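Local structure of anti-sigma-I factor RsgI2 (Clostridium thermocellum, 4B9P) at residues L9-H14 and P25-I30; C60-I65 and Y104-S109; T20-P25 and I108-N113. The protein is an anti-sigma factor thought to hold SigI2 inactive until its extracellular family 3 carbohydrate-binding module, the part described here, meets polysaccharide such as cellulose. One frame throughout, in Å; residues are numbered along the deposited sequence.

Interaction 1: residues L9-H14 and P25-I30; sequences LQAYNH and PRIKLI. With ZN (zinc ion), chain C.
The guanidinium of Arg26 lies flat on one face of the His14 imidazole where strands 9-13 and 25-30 run antiparallel, planes 5° apart and centres 3.5 Å from each other. Arg26 NH2 sits over the middle of the ring, while CZ is nearest CG and CD2. The Arg26 chain is extended at chi2 and chi3 (-172° and 167°), which sets CD and NE in line, and CD passes the hydroxyl end of Tyr12. There NH1 donates to Tyr12 OH over 3.2 Å, a bent bond whose acceptor is tilted out of the guanidinium plane.

Backbone hydrogen bonds join Gln10 with Lys28 and Tyr12 with Arg26, each pair exchanging N-H and C=O both ways, within one sheet of the module's beta-sandwich. Beyond them a water bridges the polar ends, donating to Gln10 OE1 and accepting from Lys28 NZ; Gln10 NE2 is held by Glu8.

The closest aliphatic contact lies on the other face of the sheet, that of Leu9, Ala11 and Ile27. Leu9 CD2 presses on Ile27 CG2 at 3.5 Å, tighter than usual for two methyls, and Ala11 CB reaches Ile27 CG1 more loosely.

His14 NE2 binds a zinc ion at 2.0 Å, with two waters also on the metal, and ND1 is hydrogen-bonded to Gln24 OE1. The imidazole is thus held at both nitrogens and covered on one face by Arg26. A cation stacked on a zinc-bound ring would be expected to cost some electrostatic energy, which the flat contact and the side-chain oxygen OE1 of Gln24 may partly offset.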
loop_
_atom_site.group_PDB
_atom_site.type_symbol
_atom_site.label_atom_id
_atom_site.label_comp_id
_atom_site.label_asym_id
_atom_site.label_seq_id
_atom_site.Cartn_x
_atom_site.Cartn_y
_atom_site.Cartn_z
ATOM N N LEU A 9 9.319 -1.074 7.496
ATOM C CA LEU A 9 8.001 -1.257 6.921
ATOM C C LEU A 9 7.637 -2.720 7.105
ATOM O O LEU A 9 8.368 -3.607 6.638
ATOM C CB LEU A 9 8.037 -0.859 5.453
ATOM C CG LEU A 9 6.766 -0.775 4.623
ATOM C CD1 LEU A 9 6.124 -2.149 4.325
ATOM C CD2 LEU A 9 5.795 0.249 5.172
ATOM N N GLN A 10 6.516 -2.969 7.789
ATOM C CA GLN A 10 5.964 -4.311 7.931
ATOM C C GLN A 10 4.672 -4.394 7.143
ATOM O O GLN A 10 3.961 -3.382 7.007
ATOM C CB GLN A 10 5.736 -4.702 9.387
ATOM C CG GLN A 10 6.992 -4.656 10.183
ATOM C CD GLN A 10 6.778 -5.143 11.593
ATOM O OE1 GLN A 10 5.711 -5.607 11.929
ATOM N NE2 GLN A 10 7.788 -5.007 12.445
ATOM N N ALA A 11 4.342 -5.566 6.618
ATOM C CA ALA A 11 3.118 -5.682 5.818
ATOM C C ALA A 11 2.680 -7.131 5.756
ATOM O O ALA A 11 3.463 -8.058 6.034
ATOM C CB ALA A 11 3.370 -5.168 4.409
ATOM N N TYR A 12 1.441 -7.348 5.367
ATOM C CA TYR A 12 1.001 -8.636 4.909
ATOM C C TYR A 12 -0.247 -8.429 4.063
ATOM O O TYR A 12 -0.853 -7.350 4.073
ATOM C CB TYR A 12 0.730 -9.608 6.075
ATOM C CG TYR A 12 -0.487 -9.351 6.914
ATOM C CD1 TYR A 12 -0.503 -8.317 7.854
ATOM C CD2 TYR A 12 -1.610 -10.178 6.831
ATOM C CE1 TYR A 12 -1.619 -8.090 8.670
ATOM C CE2 TYR A 12 -2.712 -9.958 7.638
ATOM C CZ TYR A 12 -2.710 -8.931 8.562
ATOM O OH TYR A 12 -3.819 -8.723 9.365
ATOM N N ASN A 13 -0.635 -9.482 3.332
ATOM C CA ASN A 13 -1.888 -9.487 2.599
ATOM C C ASN A 13 -2.937 -10.227 3.387
ATOM O O ASN A 13 -2.765 -11.367 3.759
ATOM C CB ASN A 13 -1.656 -10.126 1.235
ATOM C CG ASN A 13 -0.874 -9.236 0.338
ATOM O OD1 ASN A 13 0.351 -9.263 0.312
ATOM N ND2 ASN A 13 -1.570 -8.383 -0.392
ATOM N N HIS A 14 -4.057 -9.555 3.635
ATOM C CA HIS A 14 -5.113 -10.148 4.437
ATOM C C HIS A 14 -5.944 -11.146 3.651
ATOM O O HIS A 14 -6.595 -12.001 4.250
ATOM C CB HIS A 14 -5.976 -9.020 5.017
ATOM C CG HIS A 14 -6.991 -9.477 6.015
ATOM N ND1 HIS A 14 -8.345 -9.299 5.831
ATOM C CD2 HIS A 14 -6.858 -10.040 7.238
ATOM C CE1 HIS A 14 -9.006 -9.759 6.882
ATOM N NE2 HIS A 14 -8.127 -10.204 7.755
ATOM N N PRO A 25 -3.795 -5.213 1.121
ATOM C CA PRO A 25 -2.521 -5.000 1.820
ATOM C C PRO A 25 -2.734 -4.288 3.149
ATOM O O PRO A 25 -3.524 -3.318 3.243
ATOM C CB PRO A 25 -1.745 -4.115 0.831
ATOM C CG PRO A 25 -2.799 -3.310 0.182
ATOM C CD PRO A 25 -4.003 -4.216 0.056
ATOM N N ARG A 26 -2.072 -4.794 4.184
ATOM C CA ARG A 26 -2.063 -4.144 5.484
ATOM C C ARG A 26 -0.628 -3.748 5.766
ATOM O O ARG A 26 0.275 -4.571 5.571
ATOM C CB ARG A 26 -2.597 -5.093 6.541
ATOM C CG ARG A 26 -4.047 -5.424 6.246
ATOM C CD ARG A 26 -4.706 -6.189 7.315
ATOM N NE ARG A 26 -6.143 -6.193 7.073
ATOM C CZ ARG A 26 -7.023 -6.612 7.967
ATOM N NH1 ARG A 26 -6.605 -7.099 9.125
ATOM N NH2 ARG A 26 -8.313 -6.554 7.703
ATOM N N ILE A 27 -0.415 -2.505 6.211
ATOM C CA ILE A 27 0.919 -1.947 6.294
ATOM C C ILE A 27 1.121 -1.273 7.637
ATOM O O ILE A 27 0.215 -0.629 8.159
ATOM C CB ILE A 27 1.096 -0.951 5.126
ATOM C CG1 ILE A 27 1.053 -1.715 3.770
ATOM C CG2 ILE A 27 2.364 -0.181 5.236
ATOM C CD1 ILE A 27 0.853 -0.816 2.521
ATOM N N LYS A 28 2.324 -1.414 8.178
ATOM C CA LYS A 28 2.716 -0.753 9.413
ATOM C C LYS A 28 4.048 -0.060 9.137
ATOM O O LYS A 28 5.038 -0.738 8.801
ATOM C CB LYS A 28 2.819 -1.766 10.544
ATOM C CG LYS A 28 3.117 -1.225 11.899
ATOM C CD LYS A 28 2.963 -2.337 12.968
ATOM C CE LYS A 28 3.437 -1.885 14.315
ATOM N NZ LYS A 28 3.435 -2.953 15.359
ATOM N N LEU A 29 4.054 1.258 9.227
ATOM C CA LEU A 29 5.259 2.041 9.023
ATOM C C LEU A 29 5.774 2.487 10.364
ATOM O O LEU A 29 5.038 3.149 11.120
ATOM C CB LEU A 29 4.920 3.288 8.228
ATOM C CG LEU A 29 5.994 4.351 8.057
ATOM C CD1 LEU A 29 7.132 3.818 7.209
ATOM C CD2 LEU A 29 5.399 5.636 7.468
ATOM N N ILE A 30 7.006 2.128 10.664
ATOM C CA ILE A 30 7.577 2.372 11.986
ATOM C C ILE A 30 8.779 3.283 11.885
ATOM O O ILE A 30 9.657 3.068 11.050
ATOM C CB ILE A 30 8.015 1.060 12.700
ATOM C CG1 ILE A 30 6.848 0.065 12.701
ATOM C CG2 ILE A 30 8.526 1.359 14.103
ATOM C CD1 ILE A 30 7.276 -1.325 12.312
HETATM ZN ZN ZN C . -8.652 -10.868 9.525
HETATM O O HOH W 1 4.393 -5.768 14.397
HETATM O O HOH W 2 -6.753 -10.658 10.472
HETATM O O HOH W 3 -8.731 -12.891 9.127
#

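Interaction 2: residues C60-I65 and Y104-S109; sequences CDWSNI and YVEIIS
Cys60-Ser63 and Tyr104-Ser109 pair as antiparallel strands, their axes 160° apart, with a classic beta bulge in which Asp61 and Trp62 both face Ile108. Asp61 N donates to Ile108 O in a bent bond, whereas Ile108 N reaches Trp62 O at 2.9 Å and nearly straight.

Past the bulge, side chains carry most of the pairing, beside a weak 3.3 Å backbone bond from Asn64 N to Glu106 O. Asn64 CG stands between its own backbone N and carbonyl carbon (chi1 66°), and from there the amide grips the opposite strand twice. OD1 accepts from Glu106 N at 2.8 Å, the donor standing above the plane of the amide carbonyl although the N-H points almost straight at the oxygen. ND2 gives a 3.0 Å bond to Tyr104 O that lies in the plane of the Asn64 amide, and the same nitrogen comes within 3.6 Å of Tyr104 CE1, with amide and ring nearly parallel. Ser63 OG donates to Glu106 O at 2.8 Å and accepts from Ile65 N, an ST turn that links the departing chain to the strand.

On the face carrying Trp62 and Ile108, the indole presents its rim to the carboxylate, Trp62 CZ3 lying 3.7 Å from Glu106 CD with the two planes close to perpendicular. Ile108 CD1 packs against CE3 of the same ring.

On the other face, that of Cys60, Ser63 and Ile107, Cys60 SG touches Ile107 CG2. This face is turned into the beta-sandwich, where Ile107 packs on Ile70 of strand 70-81 and on Ile90 and Phe92 of strand 84-92. Strand 56-63 forms one border of its five-stranded sheet, and strand 104-111 pairs on its other side with strand 25-31.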
loop_
_atom_site.group_PDB
_atom_site.type_symbol
_atom_site.label_atom_id
_atom_site.label_comp_id
_atom_site.label_asym_id
_atom_site.label_seq_id
_atom_site.Cartn_x
_atom_site.Cartn_y
_atom_site.Cartn_z
ATOM N N CYS A 60 -9.325 3.404 2.556
ATOM C CA CYS A 60 -8.713 3.059 3.829
ATOM C C CYS A 60 -9.825 2.720 4.806
ATOM O O CYS A 60 -10.615 3.579 5.169
ATOM C CB CYS A 60 -7.873 4.229 4.357
ATOM S SG CYS A 60 -7.223 3.929 5.998
ATOM N N ASP A 61 -9.887 1.444 5.176
ATOM C CA ASP A 61 -10.890 0.977 6.095
ATOM C C ASP A 61 -10.598 1.419 7.524
ATOM O O ASP A 61 -11.536 1.631 8.300
ATOM C CB ASP A 61 -11.008 -0.545 6.032
ATOM C CG ASP A 61 -11.823 -1.018 4.848
ATOM O OD1 ASP A 61 -12.565 -0.214 4.229
ATOM O OD2 ASP A 61 -11.722 -2.213 4.551
ATOM N N TRP A 62 -9.324 1.554 7.878
ATOM C CA TRP A 62 -8.960 1.893 9.238
ATOM C C TRP A 62 -7.504 2.268 9.301
ATOM O O TRP A 62 -6.678 1.720 8.565
ATOM C CB TRP A 62 -9.164 0.682 10.156
ATOM C CG TRP A 62 -8.820 0.934 11.605
ATOM C CD1 TRP A 62 -9.657 1.442 12.548
ATOM C CD2 TRP A 62 -7.582 0.684 12.263
ATOM N NE1 TRP A 62 -9.020 1.526 13.748
ATOM C CE2 TRP A 62 -7.742 1.078 13.615
ATOM C CE3 TRP A 62 -6.347 0.187 11.843
ATOM C CZ2 TRP A 62 -6.731 0.974 14.562
ATOM C CZ3 TRP A 62 -5.314 0.091 12.809
ATOM C CH2 TRP A 62 -5.524 0.490 14.140
ATOM N N SER A 63 -7.174 3.203 10.185
ATOM C CA SER A 63 -5.774 3.449 10.554
ATOM C C SER A 63 -5.769 3.798 12.014
ATOM O O SER A 63 -6.767 4.329 12.522
ATOM C CB SER A 63 -5.239 4.614 9.750
ATOM O OG SER A 63 -3.939 4.946 10.175
ATOM N N ASN A 64 -4.656 3.546 12.710
ATOM C CA ASN A 64 -4.536 3.984 14.095
ATOM C C ASN A 64 -4.505 5.505 14.224
ATOM O O ASN A 64 -4.750 6.010 15.326
ATOM C CB ASN A 64 -3.312 3.342 14.776
ATOM C CG ASN A 64 -1.986 3.790 14.187
ATOM O OD1 ASN A 64 -1.866 3.983 12.990
ATOM N ND2 ASN A 64 -0.994 3.965 15.028
ATOM N N ILE A 65 -4.280 6.249 13.126
ATOM C CA ILE A 65 -4.386 7.722 13.169
ATOM C C ILE A 65 -5.689 8.232 12.575
ATOM O O ILE A 65 -5.905 9.439 12.491
ATOM C CB ILE A 65 -3.168 8.430 12.551
ATOM C CG1 ILE A 65 -3.067 8.209 11.041
ATOM C CG2 ILE A 65 -1.899 7.971 13.268
ATOM C CD1 ILE A 65 -1.971 9.048 10.370
ATOM N N TYR A 104 4.421 4.467 15.244
ATOM C CA TYR A 104 4.076 3.810 13.997
ATOM C C TYR A 104 2.720 4.223 13.495
ATOM O O TYR A 104 1.863 4.682 14.273
ATOM C CB TYR A 104 4.153 2.274 14.147
ATOM C CG TYR A 104 3.009 1.719 14.936
ATOM C CD1 TYR A 104 1.824 1.336 14.321
ATOM C CD2 TYR A 104 3.108 1.580 16.307
ATOM C CE1 TYR A 104 0.767 0.845 15.043
ATOM C CE2 TYR A 104 2.065 1.072 17.044
ATOM C CZ TYR A 104 0.897 0.706 16.409
ATOM O OH TYR A 104 -0.132 0.197 17.159
ATOM N N VAL A 105 2.519 4.036 12.197
ATOM C CA VAL A 105 1.187 4.134 11.613
ATOM C C VAL A 105 0.830 2.788 11.011
ATOM O O VAL A 105 1.653 2.161 10.326
ATOM C CB VAL A 105 1.076 5.234 10.515
ATOM C CG1 VAL A 105 -0.360 5.245 9.916
ATOM C CG2 VAL A 105 1.424 6.573 11.108
ATOM N N GLU A 106 -0.394 2.355 11.276
ATOM C CA GLU A 106 -0.932 1.130 10.695
ATOM C C GLU A 106 -2.090 1.522 9.774
ATOM O O GLU A 106 -2.936 2.331 10.155
ATOM C CB GLU A 106 -1.416 0.199 11.807
ATOM C CG GLU A 106 -1.922 -1.142 11.290
ATOM C CD GLU A 106 -2.355 -2.090 12.408
ATOM O OE1 GLU A 106 -2.072 -1.784 13.598
ATOM O OE2 GLU A 106 -2.978 -3.131 12.095
ATOM N N ILE A 107 -2.109 0.938 8.573
ATOM C CA ILE A 107 -3.089 1.286 7.552
ATOM C C ILE A 107 -3.675 0.012 6.999
ATOM O O ILE A 107 -2.934 -0.836 6.480
ATOM C CB ILE A 107 -2.460 2.107 6.410
ATOM C CG1 ILE A 107 -1.737 3.316 7.001
ATOM C CG2 ILE A 107 -3.542 2.546 5.411
ATOM C CD1 ILE A 107 -0.999 4.107 6.032
ATOM N N ILE A 108 -5.001 -0.105 7.069
ATOM C CA ILE A 108 -5.737 -1.236 6.509
ATOM C C ILE A 108 -6.446 -0.711 5.264
ATOM O O ILE A 108 -7.255 0.207 5.389
ATOM C CB ILE A 108 -6.754 -1.761 7.549
ATOM C CG1 ILE A 108 -6.029 -2.342 8.773
ATOM C CG2 ILE A 108 -7.669 -2.806 6.914
ATOM C CD1 ILE A 108 -6.925 -2.943 9.788
ATOM N N SER A 109 -6.154 -1.293 4.094
ATOM C CA SER A 109 -6.669 -0.801 2.828
ATOM C C SER A 109 -7.377 -1.868 2.050
ATOM O O SER A 109 -7.127 -3.060 2.222
ATOM C CB SER A 109 -5.520 -0.319 1.952
ATOM O OG SER A 109 -4.737 0.668 2.606
#

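Interaction 3: residues T20-P25 and I108-N113; sequences TKELQP and ISRIGN
A bend at chi3 (-67°) carries Arg110 NE away from Glu22 toward Asp61, and it is NH1, farther along, that meets Glu22 OE2; the Glu22 chain runs extended beyond CG (chi2 -177°). The carboxylate meets the guanidinium at its edge, close to the plane. Glu22 OE2 and Arg110 NH1 form a salt bridge whose hydrogen bond is weak at 3.3 Å, and this arginine has further partners: NE pairs with Asp61 and NH1 with Leu117 O. Such sharing would let one cation balance two nearby carboxylates. Gln24 lies alongside Arg110, pointing the same way, with NE2 3.8 Å from Arg110 CD and the amide almost perpendicular to the guanidinium.

The backbones touch through a single antiparallel bridge. Leu23 N donates to Ile111 O at 2.8 Å and Ile111 N returns a bond to Leu23 O at 3.0 Å. Ser109 N reaches Pro25 O only weakly, at 3.4 Å, but a water reinforces the link by donating to Pro25 O and accepting from Ser109 OG, which is also hydrogen-bonded to Tyr58 OH. A second water spans Lys21 O and Asn113 N where the two segments diverge.

Apolar packing fills the inner side. Ile111 CD1 rests 3.7 Å from Pro25 CD, the two side chains crossing at about a right angle, and Leu23 CB faces Ile111 CB.

Around the contact, Leu23 packs on Tyr48 of strand 42-48 and Tyr131 of strand 131-132, and its side chain comes about 4 Å from that of the calcium ligand Asp136. The loop between strands 19-20 and 25-31 is thus fastened to strand 104-111 just before helix 114-117, whose N-cap is Asn113.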
loop_
_atom_site.group_PDB
_atom_site.type_symbol
_atom_site.label_atom_id
_atom_site.label_comp_id
_atom_site.label_asym_id
_atom_site.label_seq_id
_atom_site.Cartn_x
_atom_site.Cartn_y
_atom_site.Cartn_z
ATOM N N THR A 20 -8.542 -12.612 -6.458
ATOM C CA THR A 20 -9.304 -11.888 -5.455
ATOM C C THR A 20 -10.106 -10.777 -6.126
ATOM O O THR A 20 -9.630 -10.202 -7.127
ATOM C CB THR A 20 -8.356 -11.297 -4.386
ATOM O OG1 THR A 20 -9.147 -10.695 -3.368
ATOM C CG2 THR A 20 -7.378 -10.224 -4.944
ATOM N N LYS A 21 -11.242 -10.382 -5.535
ATOM C CA LYS A 21 -11.933 -9.190 -6.042
ATOM C C LYS A 21 -11.551 -7.951 -5.256
ATOM O O LYS A 21 -12.056 -6.859 -5.530
ATOM C CB LYS A 21 -13.438 -9.377 -6.077
ATOM C CG LYS A 21 -14.047 -9.614 -4.723
ATOM C CD LYS A 21 -15.592 -9.778 -4.928
ATOM C CE LYS A 21 -16.324 -10.337 -3.735
ATOM N NZ LYS A 21 -16.428 -9.318 -2.637
ATOM N N GLU A 22 -10.610 -8.088 -4.308
ATOM C CA GLU A 22 -10.037 -6.919 -3.657
ATOM C C GLU A 22 -8.652 -7.200 -3.168
ATOM O O GLU A 22 -8.388 -8.230 -2.565
ATOM C CB GLU A 22 -10.874 -6.334 -2.522
ATOM C CG GLU A 22 -11.695 -7.209 -1.698
ATOM C CD GLU A 22 -12.499 -6.407 -0.664
ATOM O OE1 GLU A 22 -11.892 -6.046 0.345
ATOM O OE2 GLU A 22 -13.708 -6.104 -0.854
ATOM N N LEU A 23 -7.736 -6.292 -3.456
ATOM C CA LEU A 23 -6.408 -6.335 -2.829
ATOM C C LEU A 23 -6.555 -5.833 -1.410
ATOM O O LEU A 23 -7.189 -4.811 -1.182
ATOM C CB LEU A 23 -5.437 -5.435 -3.581
ATOM C CG LEU A 23 -5.349 -5.626 -5.088
ATOM C CD1 LEU A 23 -4.344 -4.641 -5.712
ATOM C CD2 LEU A 23 -5.007 -7.063 -5.447
ATOM N N GLN A 24 -5.967 -6.560 -0.455
ATOM C CA GLN A 24 -6.045 -6.163 0.952
ATOM C C GLN A 24 -4.656 -6.124 1.588
ATOM O O GLN A 24 -4.356 -6.869 2.510
ATOM C CB GLN A 24 -6.959 -7.107 1.725
ATOM C CG GLN A 24 -8.415 -6.879 1.373
ATOM C CD GLN A 24 -9.349 -7.433 2.432
ATOM O OE1 GLN A 24 -8.902 -8.004 3.448
ATOM N NE2 GLN A 24 -10.637 -7.288 2.201
ATOM N N PRO A 25 -3.795 -5.213 1.121
ATOM C CA PRO A 25 -2.521 -5.000 1.820
ATOM C C PRO A 25 -2.734 -4.288 3.149
ATOM O O PRO A 25 -3.524 -3.318 3.243
ATOM C CB PRO A 25 -1.745 -4.115 0.831
ATOM C CG PRO A 25 -2.799 -3.310 0.182
ATOM C CD PRO A 25 -4.003 -4.216 0.056
ATOM N N ILE A 108 -5.001 -0.105 7.069
ATOM C CA ILE A 108 -5.737 -1.236 6.509
ATOM C C ILE A 108 -6.446 -0.711 5.264
ATOM O O ILE A 108 -7.255 0.207 5.389
ATOM C CB ILE A 108 -6.754 -1.761 7.549
ATOM C CG1 ILE A 108 -6.029 -2.342 8.773
ATOM C CG2 ILE A 108 -7.669 -2.806 6.914
ATOM C CD1 ILE A 108 -6.925 -2.943 9.788
ATOM N N SER A 109 -6.154 -1.293 4.094
ATOM C CA SER A 109 -6.669 -0.801 2.828
ATOM C C SER A 109 -7.377 -1.868 2.050
ATOM O O SER A 109 -7.127 -3.060 2.222
ATOM C CB SER A 109 -5.520 -0.319 1.952
ATOM O OG SER A 109 -4.737 0.668 2.606
ATOM N N ARG A 110 -8.244 -1.408 1.157
ATOM C CA ARG A 110 -8.875 -2.270 0.154
ATOM C C ARG A 110 -8.794 -1.568 -1.179
ATOM O O ARG A 110 -9.100 -0.387 -1.261
ATOM C CB ARG A 110 -10.349 -2.560 0.514
ATOM C CG ARG A 110 -10.515 -3.318 1.813
ATOM C CD ARG A 110 -11.942 -3.776 1.981
ATOM N NE ARG A 110 -12.771 -2.621 2.145
ATOM C CZ ARG A 110 -13.950 -2.406 1.570
ATOM N NH1 ARG A 110 -14.513 -3.279 0.724
ATOM N NH2 ARG A 110 -14.563 -1.280 1.866
ATOM N N ILE A 111 -8.480 -2.314 -2.232
ATOM C CA ILE A 111 -8.356 -1.747 -3.572
ATOM C C ILE A 111 -9.038 -2.703 -4.555
ATOM O O ILE A 111 -8.835 -3.913 -4.523
ATOM C CB ILE A 111 -6.851 -1.591 -4.011
ATOM C CG1 ILE A 111 -6.117 -0.644 -3.031
ATOM C CG2 ILE A 111 -6.705 -1.091 -5.444
ATOM C CD1 ILE A 111 -5.348 -1.371 -1.970
ATOM N N GLY A 112 -9.840 -2.137 -5.447
ATOM C CA GLY A 112 -10.465 -2.949 -6.476
ATOM C C GLY A 112 -11.512 -2.178 -7.228
ATOM O O GLY A 112 -11.711 -0.964 -7.035
ATOM N N ASN A 113 -12.207 -2.894 -8.116
ATOM C CA ASN A 113 -13.305 -2.319 -8.889
ATOM C C ASN A 113 -14.337 -1.756 -7.899
ATOM O O ASN A 113 -14.751 -2.464 -6.969
ATOM C CB ASN A 113 -13.892 -3.480 -9.722
ATOM C CG ASN A 113 -15.003 -3.078 -10.669
ATOM O OD1 ASN A 113 -15.853 -2.271 -10.347
ATOM N ND2 ASN A 113 -15.031 -3.708 -11.828
HETATM O O HOH W 4 -12.151 -5.681 -7.966
HETATM O O HOH W 5 -2.661 -0.723 3.659
#

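In the fold
All three contacts reach one antiparallel sheet of the carbohydrate-binding module, where strands 56-63, 104-111, 25-31 and 7-13 lie in that order. Interaction 1 closes in sequence before interaction 2 opens, yet their centres are only about 9 Å apart, because strands 25-31 and 104-111 are neighbours joined by Leu29-Val105 and Ile27-Ile107 bonds. Interaction 3, about 13 and 14 Å from the centres of the other two, extends the pairing of these middle strands into the preceding loop. Along the chain it crosses interaction 1, sharing Pro25, and ends on the same strand as interaction 2. It lies near two metals: the zinc on His14, about 7 Å from the Gln24 side chain, and the calcium, about 7 Å from that of Leu23.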